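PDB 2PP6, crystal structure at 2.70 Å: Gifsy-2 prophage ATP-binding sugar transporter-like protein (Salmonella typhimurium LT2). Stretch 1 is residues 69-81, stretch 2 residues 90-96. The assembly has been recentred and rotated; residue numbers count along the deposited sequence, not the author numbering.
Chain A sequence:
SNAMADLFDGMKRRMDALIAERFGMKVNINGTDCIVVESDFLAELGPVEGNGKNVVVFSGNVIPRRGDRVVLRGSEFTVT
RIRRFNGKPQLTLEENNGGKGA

Stretch 1, residues 69-81: RVVLRGSEFTVTR
Stretch 2 (90-96) QLTLEEN

Stretch 1 is a β-hairpin whose second strand, 75-81, pairs with stretch 2. Strand 69-72 runs into a type I' turn from L72 to S75, and strand 75-81 returns beside it, with V70 N to F77 O at 2.9 Å, F77 N to V70 O at 2.8 Å, L72 N to S75 O at 2.8 Å and S75 N to L72 O at 3.0 Å. The turn places R73 at phi/psi 53/33° and G74 at 91/-7°; at the latter angles a CB would be jammed against the preceding carbonyl O, so glycine suits the corner.

Strand 90-95 pairs antiparallel with strand 75-81, the N-to-C directions 133° apart and the axes approaching to 4.2 Å. Most residues are extended, for example T78 at -133/131° and L93 at -112/138°, but T80 departs at -85/-30°. F77 lies opposite E95 (CA to CA 4.5 Å) and V79 opposite L93 (CA to CA 4.6 Å), both non-hydrogen-bonded pairs. Between them, T78 and E94 exchange two hydrogen bonds: T78 N to E94 O at 2.8 Å and E94 N to T78 O at 2.9 Å. Farther along, T80 N donates to T92 O at 2.8 Å, and T92 N to R81 O at 3.0 Å. CA-H...O contacts fill the gaps, including F77 CA to E94 O at 3.0 Å and L93 CA to T78 O at 3.3 Å.

The two stretches bury 736 Å² between them. L93 (chi1 -39°, chi2 t) shares a sheet face with V79 (chi1 t) and is the centre of the apolar cluster. Its CD2 lies 3.6 Å from V79 CG2 and 4.0 Å from V70 CG2, its CD1 4.1 Å from L72 CD2, and its CB 3.6 Å from F77 CB. Branched aliphatic chains suit this buried packing, and V70 and L72 point toward stretch 2 from the hairpin's first strand. L91 CD1 extends the cluster, 3.8 Å from V79 CG2. F77 (chi1 m, chi2 82°) is also buried, its ring oblique to the backbone of E94 and E95.

The face bearing T78, E94, R81 and T92 is more polar. T78 (m) uses OG1 to donate to N96 OD1 at 2.9 Å; N96 points toward stretch 1, and its short amide brings an acceptor within reach. T80 (p), whose CA-to-CB bond points sideways, adds a hydrogen bond from OG1 to T92 O at 3.3 Å, while its CG2 lies only 3.1 Å from E94 CG, tight for two carbons, in a glutamate that is poorly ordered. R81 (chi1 82°) lays CG 3.1 Å from T92 OG1, a hydroxyl satisfied elsewhere in the structure, and its charged guanidinium suits an exposed position.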

# COMPACT_ATOMS: atom_id res chain seq x y z
N ARG A 69 -28.77 21.21 -0.60
CA ARG A 69 -29.63 20.31 0.13
C ARG A 69 -29.10 18.94 -0.24
O ARG A 69 -28.74 18.69 -1.40
CB ARG A 69 -31.10 20.46 -0.27
CG ARG A 69 -31.42 20.33 -1.75
CD ARG A 69 -32.94 20.48 -1.93
NE ARG A 69 -33.33 20.94 -3.27
CZ ARG A 69 -34.55 21.37 -3.59
NH1 ARG A 69 -35.51 21.40 -2.67
NH2 ARG A 69 -34.81 21.77 -4.83
N VAL A 70 -29.03 18.06 0.75
CA VAL A 70 -28.51 16.73 0.55
C VAL A 70 -29.53 15.72 1.01
O VAL A 70 -29.91 15.73 2.17
CB VAL A 70 -27.25 16.52 1.40
CG1 VAL A 70 -26.78 15.07 1.29
CG2 VAL A 70 -26.17 17.49 0.95
N VAL A 71 -29.99 14.84 0.12
CA VAL A 71 -30.94 13.82 0.55
C VAL A 71 -30.15 12.58 0.92
O VAL A 71 -29.51 11.97 0.07
CB VAL A 71 -31.94 13.45 -0.53
CG1 VAL A 71 -32.87 12.37 0.00
CG2 VAL A 71 -32.72 14.67 -0.98
N LEU A 72 -30.21 12.21 2.19
CA LEU A 72 -29.46 11.05 2.66
C LEU A 72 -30.34 10.15 3.49
O LEU A 72 -30.95 10.58 4.46
CB LEU A 72 -28.25 11.53 3.47
CG LEU A 72 -27.58 10.59 4.46
CD1 LEU A 72 -27.29 9.26 3.81
CD2 LEU A 72 -26.30 11.23 4.95
N ARG A 73 -30.41 8.89 3.10
CA ARG A 73 -31.23 7.92 3.79
C ARG A 73 -32.69 8.35 3.97
O ARG A 73 -33.34 8.00 4.95
CB ARG A 73 -30.58 7.57 5.12
CG ARG A 73 -29.76 6.32 5.00
CD ARG A 73 -28.87 6.07 6.19
NE ARG A 73 -28.22 4.77 6.05
CZ ARG A 73 -27.23 4.34 6.82
NH1 ARG A 73 -26.76 5.12 7.79
NH2 ARG A 73 -26.70 3.14 6.62
N GLY A 74 -33.20 9.09 3.01
CA GLY A 74 -34.58 9.51 3.07
C GLY A 74 -34.82 10.84 3.74
O GLY A 74 -35.93 11.35 3.72
N SER A 75 -33.78 11.43 4.32
CA SER A 75 -33.94 12.71 5.01
C SER A 75 -33.19 13.82 4.30
O SER A 75 -32.19 13.57 3.62
CB SER A 75 -33.47 12.60 6.45
OG SER A 75 -33.71 11.29 6.95
N GLU A 76 -33.66 15.05 4.47
CA GLU A 76 -33.04 16.19 3.83
C GLU A 76 -32.10 16.90 4.80
O GLU A 76 -32.41 17.06 5.97
CB GLU A 76 -34.11 17.15 3.31
CG GLU A 76 -33.59 18.13 2.26
CD GLU A 76 -34.69 18.69 1.36
OE1 GLU A 76 -35.59 19.38 1.89
OE2 GLU A 76 -34.65 18.44 0.13
N PHE A 77 -30.95 17.31 4.30
CA PHE A 77 -29.96 18.00 5.12
C PHE A 77 -29.47 19.22 4.38
O PHE A 77 -29.78 19.43 3.22
CB PHE A 77 -28.75 17.10 5.40
CG PHE A 77 -29.06 15.85 6.17
CD1 PHE A 77 -29.56 14.72 5.53
CD2 PHE A 77 -28.78 15.78 7.54
CE1 PHE A 77 -29.77 13.52 6.24
CE2 PHE A 77 -29.00 14.59 8.26
CZ PHE A 77 -29.49 13.46 7.61
N THR A 78 -28.67 20.02 5.07
CA THR A 78 -28.10 21.21 4.48
C THR A 78 -26.62 21.20 4.84
O THR A 78 -26.24 20.96 5.99
CB THR A 78 -28.79 22.49 5.01
OG1 THR A 78 -30.16 22.47 4.60
CG2 THR A 78 -28.13 23.74 4.45
N VAL A 79 -25.78 21.41 3.83
CA VAL A 79 -24.35 21.43 4.04
C VAL A 79 -24.03 22.76 4.70
O VAL A 79 -24.05 23.81 4.06
CB VAL A 79 -23.60 21.34 2.69
CG1 VAL A 79 -22.11 21.62 2.91
CG2 VAL A 79 -23.80 19.97 2.09
N THR A 80 -23.72 22.69 6.00
CA THR A 80 -23.40 23.89 6.77
C THR A 80 -21.92 24.27 6.66
O THR A 80 -21.60 25.45 6.76
CB THR A 80 -23.77 23.71 8.24
OG1 THR A 80 -22.93 22.71 8.84
CG2 THR A 80 -25.22 23.28 8.35
N ARG A 81 -21.04 23.30 6.48
CA ARG A 81 -19.62 23.61 6.33
C ARG A 81 -18.89 22.54 5.52
O ARG A 81 -19.33 21.40 5.44
CB ARG A 81 -18.94 23.80 7.69
CG ARG A 81 -18.54 22.54 8.40
CD ARG A 81 -17.97 22.85 9.78
NE ARG A 81 -18.98 23.31 10.73
CZ ARG A 81 -19.43 24.56 10.82
NH1 ARG A 81 -18.96 25.51 10.02
NH2 ARG A 81 -20.37 24.87 11.71
N GLN A 90 -15.37 17.10 2.88
CA GLN A 90 -15.96 16.51 4.06
C GLN A 90 -17.08 17.47 4.42
O GLN A 90 -16.81 18.60 4.82
CB GLN A 90 -14.98 16.42 5.20
CG GLN A 90 -15.71 16.12 6.46
CD GLN A 90 -14.80 15.85 7.60
OE1 GLN A 90 -14.17 14.79 7.66
NE2 GLN A 90 -14.70 16.80 8.52
N LEU A 91 -18.32 17.03 4.27
CA LEU A 91 -19.48 17.87 4.54
C LEU A 91 -20.14 17.72 5.91
O LEU A 91 -20.31 16.61 6.43
CB LEU A 91 -20.54 17.63 3.46
CG LEU A 91 -20.05 17.44 2.02
CD1 LEU A 91 -21.27 17.28 1.09
CD2 LEU A 91 -19.20 18.62 1.59
N THR A 92 -20.50 18.86 6.50
CA THR A 92 -21.19 18.85 7.78
C THR A 92 -22.63 19.14 7.38
O THR A 92 -22.92 20.18 6.79
CB THR A 92 -20.69 19.95 8.72
OG1 THR A 92 -19.36 19.64 9.14
CG2 THR A 92 -21.60 20.04 9.95
N LEU A 93 -23.51 18.19 7.69
CA LEU A 93 -24.91 18.28 7.32
C LEU A 93 -25.85 18.46 8.51
O LEU A 93 -25.70 17.80 9.54
CB LEU A 93 -25.33 17.01 6.60
CG LEU A 93 -24.35 16.38 5.63
CD1 LEU A 93 -24.87 15.03 5.17
CD2 LEU A 93 -24.17 17.30 4.45
N GLU A 94 -26.83 19.33 8.33
CA GLU A 94 -27.84 19.59 9.36
C GLU A 94 -29.23 19.24 8.83
O GLU A 94 -29.54 19.50 7.66
CB GLU A 94 -27.79 21.05 9.80
CG GLU A 94 -26.48 21.45 10.48
CD GLU A 94 -26.17 20.62 11.72
OE1 GLU A 94 -25.04 20.74 12.25
OE2 GLU A 94 -27.05 19.85 12.16
N GLU A 95 -30.06 18.64 9.69
CA GLU A 95 -31.43 18.27 9.34
C GLU A 95 -32.23 19.50 8.89
O GLU A 95 -31.84 20.64 9.16
CB GLU A 95 -32.13 17.65 10.55
CG GLU A 95 -31.25 16.72 11.37
CD GLU A 95 -31.58 15.25 11.18
OE1 GLU A 95 -30.90 14.41 11.81
OE2 GLU A 95 -32.51 14.93 10.40
N ASN A 96 -33.34 19.28 8.20
CA ASN A 96 -34.16 20.37 7.73
C ASN A 96 -35.47 20.41 8.51
O ASN A 96 -36.55 20.39 7.88
CB ASN A 96 -34.44 20.22 6.23
CG ASN A 96 -33.32 20.80 5.37
OD1 ASN A 96 -32.15 20.73 5.72
ND2 ASN A 96 -33.70 21.38 4.23